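Putative alpha-galactosidase/melibiase (Bacteroides fragilis, PDB 4OGZ) probably hydrolyses terminal, non-reducing alpha-D-galactose residues from alpha-D-galactosides, as a retaining glycoside hydrolase of family 27. Local coordinates at residues E428-L439 with A454-L462; V65-L75 with Q86-D94. All coordinates share one frame; numbering follows the deposited sequence. Where two conformers were deposited one is given.

Contact 1 (E428-L439 with A454-L462); sequences ELNVKTVEGLSL and ASTGWVVKL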
loop_
_atom_site.group_PDB
_atom_site.type_symbol
_atom_site.label_atom_id
_atom_site.label_comp_id
_atom_site.label_asym_id
_atom_site.label_seq_id
_atom_site.Cartn_x
_atom_site.Cartn_y
_atom_site.Cartn_z
ATOM N N GLU A 428 -15.655 -24.843 -9.769
ATOM C CA GLU A 428 -14.879 -26.075 -9.792
ATOM C C GLU A 428 -13.420 -25.705 -9.942
ATOM O O GLU A 428 -13.066 -24.826 -10.726
ATOM C CB GLU A 428 -15.292 -27.023 -10.901
ATOM C CG GLU A 428 -15.003 -28.457 -10.480
ATOM C CD GLU A 428 -14.823 -29.409 -11.635
ATOM O OE1 GLU A 428 -15.806 -29.636 -12.375
ATOM O OE2 GLU A 428 -13.707 -29.955 -11.771
ATOM N N LEU A 429 -12.580 -26.347 -9.140
ATOM C CA LEU A 429 -11.154 -26.110 -9.170
ATOM C C LEU A 429 -10.498 -27.435 -9.457
ATOM O O LEU A 429 -10.793 -28.420 -8.796
ATOM C CB LEU A 429 -10.703 -25.561 -7.840
ATOM C CG LEU A 429 -9.509 -24.651 -7.753
ATOM C CD1 LEU A 429 -9.603 -23.565 -8.821
ATOM C CD2 LEU A 429 -9.441 -24.038 -6.356
ATOM N N ASN A 430 -9.675 -27.466 -10.500
ATOM C CA ASN A 430 -9.008 -28.685 -10.917
ATOM C C ASN A 430 -7.715 -28.263 -11.579
ATOM O O ASN A 430 -7.452 -27.057 -11.683
ATOM C CB ASN A 430 -9.905 -29.542 -11.831
ATOM C CG ASN A 430 -10.329 -28.830 -13.116
ATOM O OD1 ASN A 430 -9.506 -28.376 -13.915
ATOM N ND2 ASN A 430 -11.618 -28.784 -13.345
ATOM N N VAL A 431 -6.913 -29.218 -12.048
ATOM C CA VAL A 431 -5.592 -28.857 -12.539
ATOM C C VAL A 431 -5.619 -28.196 -13.909
ATOM O O VAL A 431 -4.589 -27.760 -14.393
ATOM C CB VAL A 431 -4.612 -30.085 -12.578
ATOM C CG1 VAL A 431 -4.467 -30.647 -11.171
ATOM C CG2 VAL A 431 -5.060 -31.146 -13.551
ATOM N N LYS A 432 -6.790 -28.132 -14.536
ATOM C CA LYS A 432 -6.962 -27.377 -15.792
ATOM C C LYS A 432 -7.705 -26.036 -15.629
ATOM O O LYS A 432 -8.024 -25.391 -16.595
ATOM C CB LYS A 432 -7.653 -28.272 -16.787
ATOM C CG LYS A 432 -6.703 -29.360 -17.259
ATOM C CD LYS A 432 -7.237 -30.109 -18.466
ATOM C CE LYS A 432 -6.297 -31.245 -18.782
ATOM N NZ LYS A 432 -6.769 -31.967 -19.984
ATOM N N THR A 433 -7.945 -25.615 -14.407
ATOM C CA THR A 433 -8.602 -24.341 -14.188
ATOM C C THR A 433 -7.732 -23.185 -14.694
ATOM O O THR A 433 -8.249 -22.290 -15.371
ATOM C CB THR A 433 -8.980 -24.165 -12.718
ATOM O OG1 THR A 433 -9.811 -25.252 -12.309
ATOM C CG2 THR A 433 -9.735 -22.848 -12.500
ATOM N N VAL A 434 -6.427 -23.232 -14.364
ATOM C CA VAL A 434 -5.441 -22.275 -14.870
ATOM C C VAL A 434 -4.154 -23.000 -15.214
ATOM O O VAL A 434 -3.892 -24.072 -14.695
ATOM C CB VAL A 434 -5.132 -21.115 -13.890
ATOM C CG1 VAL A 434 -6.410 -20.341 -13.554
ATOM C CG2 VAL A 434 -4.463 -21.629 -12.611
ATOM N N GLU A 435 -3.367 -22.398 -16.086
ATOM C CA GLU A 435 -2.097 -22.980 -16.527
ATOM C C GLU A 435 -1.168 -23.223 -15.326
ATOM O O GLU A 435 -0.966 -22.334 -14.476
ATOM C CB GLU A 435 -1.397 -22.075 -17.541
ATOM C CG GLU A 435 -1.826 -22.317 -18.976
ATOM C CD GLU A 435 -1.462 -21.187 -19.940
ATOM O OE1 GLU A 435 -1.932 -20.031 -19.744
ATOM O OE2 GLU A 435 -0.734 -21.479 -20.926
ATOM N N GLY A 436 -0.668 -24.444 -15.241
ATOM C CA GLY A 436 0.399 -24.796 -14.335
ATOM C C GLY A 436 -0.004 -24.950 -12.887
ATOM O O GLY A 436 0.825 -24.791 -12.003
ATOM N N LEU A 437 -1.264 -25.264 -12.644
ATOM C CA LEU A 437 -1.775 -25.353 -11.299
ATOM C C LEU A 437 -1.542 -26.758 -10.771
ATOM O O LEU A 437 -1.820 -27.730 -11.460
ATOM C CB LEU A 437 -3.263 -25.025 -11.286
ATOM C CG LEU A 437 -3.911 -25.008 -9.921
ATOM C CD1 LEU A 437 -3.319 -23.884 -9.091
ATOM C CD2 LEU A 437 -5.420 -24.862 -10.038
ATOM N N SER A 438 -1.007 -26.860 -9.563
ATOM C CA SER A 438 -0.928 -28.128 -8.862
ATOM C C SER A 438 -1.781 -28.039 -7.629
ATOM O O SER A 438 -1.739 -27.022 -6.912
ATOM C CB SER A 438 0.492 -28.409 -8.413
ATOM O OG SER A 438 0.498 -29.579 -7.604
ATOM N N LEU A 439 -2.498 -29.114 -7.333
ATOM C CA LEU A 439 -3.354 -29.141 -6.157
ATOM C C LEU A 439 -2.951 -30.237 -5.170
ATOM O O LEU A 439 -3.779 -30.725 -4.414
ATOM C CB LEU A 439 -4.814 -29.314 -6.595
ATOM C CG LEU A 439 -5.349 -28.181 -7.479
ATOM C CD1 LEU A 439 -6.724 -28.535 -8.058
ATOM C CD2 LEU A 439 -5.409 -26.851 -6.715
ATOM N N ALA A 454 -9.697 -33.380 -2.467
ATOM C CA ALA A 454 -8.961 -34.205 -3.416
ATOM C C ALA A 454 -7.867 -33.436 -4.174
ATOM O O ALA A 454 -8.031 -32.269 -4.567
ATOM C CB ALA A 454 -9.914 -34.830 -4.418
ATOM N N SER A 455 -6.766 -34.130 -4.423
ATOM C CA SER A 455 -5.677 -33.597 -5.238
ATOM C C SER A 455 -6.052 -33.470 -6.723
ATOM O O SER A 455 -5.358 -32.795 -7.476
ATOM C CB SER A 455 -4.464 -34.488 -5.082
ATOM O OG SER A 455 -4.796 -35.816 -5.442
ATOM N N THR A 456 -7.148 -34.110 -7.126
ATOM C CA THR A 456 -7.697 -33.958 -8.473
ATOM C C THR A 456 -8.742 -32.811 -8.561
ATOM O O THR A 456 -9.346 -32.585 -9.602
ATOM C CB THR A 456 -8.333 -35.283 -8.939
ATOM O OG1 THR A 456 -9.247 -35.745 -7.935
ATOM C CG2 THR A 456 -7.260 -36.354 -9.161
ATOM N N GLY A 457 -8.988 -32.119 -7.451
ATOM C CA GLY A 457 -9.799 -30.911 -7.461
ATOM C C GLY A 457 -11.126 -31.107 -6.767
ATOM O O GLY A 457 -11.472 -32.210 -6.383
ATOM N N TRP A 458 -11.847 -30.017 -6.565
ATOM C CA TRP A 458 -13.095 -30.046 -5.806
ATOM C C TRP A 458 -13.930 -28.828 -6.177
ATOM O O TRP A 458 -13.470 -27.973 -6.927
ATOM C CB TRP A 458 -12.816 -30.099 -4.281
ATOM C CG TRP A 458 -12.277 -28.810 -3.705
ATOM C CD1 TRP A 458 -12.981 -27.873 -3.007
ATOM C CD2 TRP A 458 -10.937 -28.308 -3.804
ATOM N NE1 TRP A 458 -12.169 -26.843 -2.653
ATOM C CE2 TRP A 458 -10.909 -27.080 -3.141
ATOM C CE3 TRP A 458 -9.755 -28.788 -4.381
ATOM C CZ2 TRP A 458 -9.754 -26.310 -3.034
ATOM C CZ3 TRP A 458 -8.605 -28.019 -4.280
ATOM C CH2 TRP A 458 -8.617 -26.792 -3.604
ATOM N N VAL A 459 -15.155 -28.774 -5.666
ATOM C CA VAL A 459 -16.053 -27.650 -5.899
ATOM C C VAL A 459 -15.918 -26.693 -4.745
ATOM O O VAL A 459 -16.142 -27.069 -3.621
ATOM C CB VAL A 459 -17.530 -28.098 -6.037
ATOM C CG1 VAL A 459 -18.470 -26.885 -6.012
ATOM C CG2 VAL A 459 -17.741 -28.926 -7.312
ATOM N N VAL A 460 -15.510 -25.471 -5.029
ATOM C CA VAL A 460 -15.434 -24.434 -4.018
ATOM C C VAL A 460 -16.833 -23.852 -3.872
ATOM O O VAL A 460 -17.456 -23.503 -4.872
ATOM C CB VAL A 460 -14.433 -23.334 -4.420
ATOM C CG1 VAL A 460 -14.463 -22.191 -3.418
ATOM C CG2 VAL A 460 -13.015 -23.898 -4.544
ATOM N N LYS A 461 -17.340 -23.765 -2.644
ATOM C CA LYS A 461 -18.653 -23.186 -2.422
ATOM C C LYS A 461 -18.476 -21.810 -1.830
ATOM O O LYS A 461 -17.825 -21.647 -0.784
ATOM C CB LYS A 461 -19.470 -24.068 -1.490
ATOM C CG LYS A 461 -20.000 -25.307 -2.178
ATOM C CD LYS A 461 -20.014 -26.507 -1.254
ATOM C CE LYS A 461 -20.538 -27.724 -1.992
ATOM N NZ LYS A 461 -20.116 -28.990 -1.333
ATOM N N LEU A 462 -19.048 -20.812 -2.495
ATOM C CA LEU A 462 -18.868 -19.448 -2.075
ATOM C C LEU A 462 -20.194 -18.885 -1.665
ATOM O O LEU A 462 -21.156 -18.957 -2.422
ATOM C CB LEU A 462 -18.264 -18.605 -3.213
ATOM C CG LEU A 462 -16.894 -19.041 -3.722
ATOM C CD1 LEU A 462 -16.467 -18.151 -4.879
ATOM C CD2 LEU A 462 -15.862 -18.988 -2.606
HETATM O O HOH W 1 -7.866 -32.171 -11.835
HETATM O O HOH W 2 -2.405 -31.649 -8.588
#
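The indole of W458 overlaps L429 on the neighbouring strand and L439, ten residues further along that segment. Its six-membered ring does the touching: CH2 of W458 lies 4.0 Å from CD2 of L429, and CZ3 of W458 lies 4.2 Å from CD2 of L439. L429 and W458 run side by side from a hydrogen-bonded antiparallel pair, whereas L439 crosses the indole at a slant. With CG wedged between the backbone N and the carbonyl carbon (chi1 72°), the indole is swung toward segment 428-439, where it meets both leucines. L429 CD2 also meets CG2 of V460, one methyl serving two partners. L429 N donates to W458 O at 2.9 Å, and W458 N donates back to L429 O. These two strands, 425-429 and 458-462, form a short antiparallel pair within the C-terminal beta sandwich, whose larger sheet supplies F470 edge-to-face with W458 and C472 against L439. The face opposite W458 carries E428 and V459, largely at the surface. At this end of the pair, turn N430-T433 follows one strand and turn A454-G457 precedes the other. G457 lets the backbones come close, its CA only 3.0 Å from L429 O; L439 CD1 packs on the same CA. N430 closes an Asx turn, its OD1 accepting from K432 N, while its ND2 donates to E428 OE2, which lies near the amide plane but is met from above the carboxylate plane; both ends of the amide are thus held. One water bridges V431 N and T456 O. A second accepts from L439 N and gives a weak bond to S455 O, while S455 CA makes a CA-H...O contact of 3.5 Å with L439 O.

Contact 2 (V65-L75 with Q86-D94); sequences VVEKGTYKVML and QELLINIGD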
loop_
_atom_site.group_PDB
_atom_site.type_symbol
_atom_site.label_atom_id
_atom_site.label_comp_id
_atom_site.label_asym_id
_atom_site.label_seq_id
_atom_site.Cartn_x
_atom_site.Cartn_y
_atom_site.Cartn_z
ATOM N N VAL A 65 23.070 4.739 2.274
ATOM C CA VAL A 65 24.054 3.970 1.514
ATOM C C VAL A 65 24.315 4.790 0.273
ATOM O O VAL A 65 23.407 5.098 -0.516
ATOM C CB VAL A 65 23.588 2.533 1.134
ATOM C CG1 VAL A 65 24.641 1.850 0.281
ATOM C CG2 VAL A 65 23.251 1.691 2.358
ATOM N N VAL A 66 25.579 5.101 0.077
ATOM C CA VAL A 66 26.006 5.902 -1.060
ATOM C C VAL A 66 26.195 5.092 -2.333
ATOM O O VAL A 66 25.899 5.562 -3.420
ATOM C CB VAL A 66 27.310 6.628 -0.715
ATOM C CG1 VAL A 66 27.832 7.399 -1.917
ATOM C CG2 VAL A 66 27.058 7.541 0.469
ATOM N N GLU A 67 26.665 3.863 -2.210
ATOM C CA GLU A 67 27.021 3.087 -3.399
ATOM C C GLU A 67 25.831 2.240 -3.860
ATOM O O GLU A 67 25.251 1.493 -3.075
ATOM C CB GLU A 67 28.267 2.216 -3.136
ATOM C CG GLU A 67 29.419 2.969 -2.477
ATOM C CD GLU A 67 29.407 2.922 -0.936
ATOM O OE1 GLU A 67 28.351 2.576 -0.309
ATOM O OE2 GLU A 67 30.474 3.254 -0.343
ATOM N N LYS A 68 25.533 2.334 -5.155
ATOM C CA LYS A 68 24.516 1.523 -5.797
ATOM C C LYS A 68 24.832 0.035 -5.607
ATOM O O LYS A 68 25.978 -0.354 -5.584
ATOM C CB LYS A 68 24.439 1.883 -7.268
ATOM C CG LYS A 68 23.168 1.465 -7.972
ATOM C CD LYS A 68 23.137 1.878 -9.446
ATOM C CE LYS A 68 23.389 3.377 -9.676
ATOM N NZ LYS A 68 22.119 4.173 -9.801
ATOM N N GLY A 69 23.820 -0.796 -5.422
ATOM C CA GLY A 69 24.086 -2.203 -5.180
ATOM C C GLY A 69 22.981 -2.974 -4.532
ATOM O O GLY A 69 22.003 -2.402 -4.052
ATOM N N THR A 70 23.140 -4.295 -4.550
ATOM C CA THR A 70 22.231 -5.196 -3.852
ATOM C C THR A 70 22.973 -5.850 -2.702
ATOM O O THR A 70 24.057 -6.480 -2.879
ATOM C CB THR A 70 21.631 -6.225 -4.814
ATOM O OG1 THR A 70 20.874 -5.525 -5.803
ATOM C CG2 THR A 70 20.723 -7.203 -4.088
ATOM N N TYR A 71 22.403 -5.692 -1.526
ATOM C CA TYR A 71 22.979 -6.107 -0.277
ATOM C C TYR A 71 22.065 -7.049 0.501
ATOM O O TYR A 71 20.904 -6.746 0.733
ATOM C CB TYR A 71 23.237 -4.894 0.566
ATOM C CG TYR A 71 24.004 -3.823 -0.115
ATOM C CD1 TYR A 71 25.404 -3.832 -0.110
ATOM C CD2 TYR A 71 23.368 -2.758 -0.719
ATOM C CE1 TYR A 71 26.129 -2.822 -0.715
ATOM C CE2 TYR A 71 24.087 -1.733 -1.309
ATOM C CZ TYR A 71 25.474 -1.772 -1.311
ATOM O OH TYR A 71 26.189 -0.759 -1.916
ATOM N N LYS A 72 22.605 -8.186 0.918
ATOM C CA LYS A 72 21.839 -9.226 1.580
ATOM C C LYS A 72 22.268 -9.241 3.050
ATOM O O LYS A 72 23.412 -9.575 3.398
ATOM C CB LYS A 72 22.041 -10.576 0.853
ATOM C CG LYS A 72 21.513 -10.589 -0.580
ATOM C CD LYS A 72 22.027 -11.776 -1.423
ATOM C CE LYS A 72 22.380 -11.360 -2.858
ATOM N NZ LYS A 72 22.290 -12.463 -3.865
ATOM N N VAL A 73 21.336 -8.849 3.900
ATOM C CA VAL A 73 21.543 -8.673 5.303
ATOM C C VAL A 73 20.837 -9.805 6.023
ATOM O O VAL A 73 19.674 -10.113 5.696
ATOM C CB VAL A 73 20.934 -7.315 5.755
ATOM C CG1 VAL A 73 21.088 -7.112 7.264
ATOM C CG2 VAL A 73 21.539 -6.160 4.947
HETATM N N MSE A 74 21.453 -10.363 7.063
HETATM C CA MSE A 74 20.794 -11.426 7.832
HETATM C C MSE A 74 20.306 -10.806 9.099
HETATM O O MSE A 74 21.086 -10.236 9.835
HETATM C CB MSE A 74 21.707 -12.622 8.117
HETATM C CG MSE A 74 22.027 -13.342 6.796
HETATM SE SE MSE A 74 20.490 -14.286 5.937
HETATM C CE MSE A 74 19.488 -14.806 7.532
ATOM N N LEU A 75 18.993 -10.890 9.323
ATOM C CA LEU A 75 18.351 -10.362 10.515
ATOM C C LEU A 75 17.979 -11.489 11.462
ATOM O O LEU A 75 17.593 -12.590 11.047
ATOM C CB LEU A 75 17.093 -9.572 10.158
ATOM C CG LEU A 75 17.200 -8.457 9.103
ATOM C CD1 LEU A 75 15.827 -7.884 8.813
ATOM C CD2 LEU A 75 18.151 -7.371 9.547
ATOM N N GLN A 86 16.147 -14.307 9.254
ATOM C CA GLN A 86 15.551 -14.009 7.981
ATOM C C GLN A 86 16.417 -13.062 7.182
ATOM O O GLN A 86 17.132 -12.266 7.758
ATOM C CB GLN A 86 14.182 -13.381 8.219
ATOM C CG GLN A 86 13.400 -13.119 6.967
ATOM C CD GLN A 86 13.190 -14.379 6.159
ATOM O OE1 GLN A 86 13.986 -14.703 5.266
ATOM N NE2 GLN A 86 12.144 -15.129 6.507
ATOM N N GLU A 87 16.327 -13.138 5.855
ATOM C CA GLU A 87 17.119 -12.272 4.981
ATOM C C GLU A 87 16.369 -10.962 4.675
ATOM O O GLU A 87 15.159 -10.957 4.540
ATOM C CB GLU A 87 17.452 -13.000 3.684
ATOM C CG GLU A 87 18.104 -12.150 2.599
ATOM C CD GLU A 87 18.312 -12.887 1.282
ATOM O OE1 GLU A 87 18.284 -14.141 1.252
ATOM O OE2 GLU A 87 18.498 -12.201 0.259
ATOM N N LEU A 88 17.105 -9.857 4.630
ATOM C CA LEU A 88 16.623 -8.605 4.070
ATOM C C LEU A 88 17.524 -8.233 2.908
ATOM O O LEU A 88 18.740 -8.020 3.064
ATOM C CB LEU A 88 16.598 -7.486 5.109
ATOM C CG LEU A 88 16.081 -6.140 4.590
ATOM C CD1 LEU A 88 14.594 -6.200 4.267
ATOM C CD2 LEU A 88 16.362 -5.038 5.590
ATOM N N LEU A 89 16.925 -8.199 1.737
ATOM C CA LEU A 89 17.557 -7.724 0.552
ATOM C C LEU A 89 17.356 -6.213 0.405
ATOM O O LEU A 89 16.230 -5.729 0.326
ATOM C CB LEU A 89 16.971 -8.499 -0.604
ATOM C CG LEU A 89 17.888 -8.508 -1.823
ATOM C CD1 LEU A 89 17.591 -9.704 -2.722
ATOM C CD2 LEU A 89 17.721 -7.203 -2.574
ATOM N N ILE A 90 18.451 -5.470 0.385
ATOM C CA ILE A 90 18.458 -4.020 0.222
ATOM C C ILE A 90 19.015 -3.672 -1.138
ATOM O O ILE A 90 20.240 -3.874 -1.410
ATOM C CB ILE A 90 19.290 -3.352 1.305
ATOM C CG1 ILE A 90 18.775 -3.800 2.684
ATOM C CG2 ILE A 90 19.264 -1.833 1.115
ATOM C CD1 ILE A 90 19.411 -3.094 3.878
ATOM N N ASN A 91 18.139 -3.199 -2.011
ATOM C CA ASN A 91 18.524 -2.777 -3.307
ATOM C C ASN A 91 18.653 -1.254 -3.369
ATOM O O ASN A 91 17.649 -0.510 -3.307
ATOM C CB ASN A 91 17.551 -3.277 -4.361
ATOM C CG ASN A 91 17.916 -2.779 -5.726
ATOM O OD1 ASN A 91 17.602 -1.653 -6.090
ATOM N ND2 ASN A 91 18.658 -3.586 -6.466
ATOM N N ILE A 92 19.897 -0.797 -3.466
ATOM C CA ILE A 92 20.197 0.608 -3.512
ATOM C C ILE A 92 20.381 0.847 -4.968
ATOM O O ILE A 92 21.365 0.368 -5.562
ATOM C CB ILE A 92 21.464 0.985 -2.710
ATOM C CG1 ILE A 92 21.270 0.682 -1.229
ATOM C CG2 ILE A 92 21.811 2.475 -2.897
ATOM C CD1 ILE A 92 20.060 1.387 -0.598
ATOM N N GLY A 93 19.430 1.553 -5.561
ATOM C CA GLY A 93 19.311 1.579 -7.007
ATOM C C GLY A 93 18.360 2.620 -7.546
ATOM O O GLY A 93 18.024 3.598 -6.883
ATOM N N ASP A 94 17.905 2.371 -8.760
ATOM C CA ASP A 94 16.992 3.277 -9.444
ATOM C C ASP A 94 15.519 3.046 -9.104
ATOM O O ASP A 94 14.689 3.710 -9.672
ATOM C CB ASP A 94 17.202 3.123 -10.951
ATOM C CG ASP A 94 18.642 3.394 -11.331
ATOM O OD1 ASP A 94 19.235 4.331 -10.713
ATOM O OD2 ASP A 94 19.187 2.635 -12.168
#
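Q86 pairs with L75 by two backbone hydrogen bonds, and CE of selenomethionine M74 folds back to 3.5 Å from Q86 O. E87 stretches alongside K72, its OE2 3.5 Å from K72 CG, but K72 NZ stays 5.6 Å from E87 OE2. L88 turns to the other face, where its CB meets L75 CD1. L89 returns to the face of E87, its CD2 against T70 CG2, though T70 has two conformers and the tightness is doubtful. I90, paired with Y71, reaches V73 CG2 with CD1. A weak bond from N91 ND2 to T70 OG1 is likewise uncertain. I92 CG1 meets both V65 CB and the edge of the Y71 ring, 3.7 Å from Y71 CE2; the ring is tethered by its hydroxyl, which donates to E67 O. Past G93, D94 OD1 forms a salt bridge with K68 NZ at 3.0 Å, its hydrogen bond weak, the K68 chain bending at chi3 (-54°) and chi4 (-96°). The strands form an antiparallel beta hairpin of the N-terminal Ig-like domain, flanked by strand 20-23 beside 82-92 and strand 42-46 beside 69-79, while L88 and I90 pack on F31 and F29 of strand 28-36 in the facing sheet.

Overall arrangement
From the N terminus, the chain first builds the N-terminal Ig-like domain, where contact 2 closes the hairpin of strands 69-79 and 82-92, with ten residues between its segments. It then passes through the eight parallel strands of the TIM barrel, 102-105 to 358-360, before entering the C-terminal beta sandwich. There contact 1 closes a loop of 14 residues that includes strands 442-444 and 449-450 of the larger sheet. The contacts follow in series, neither nested nor crossed, and do not touch. The centres of contacts 1 and 2 are about 38 Å apart, and the nearest atoms of contacts 1 and 2 about 23 Å. Each ties together strands within one beta domain, on either side of the putative catalytic barrel in the sequence.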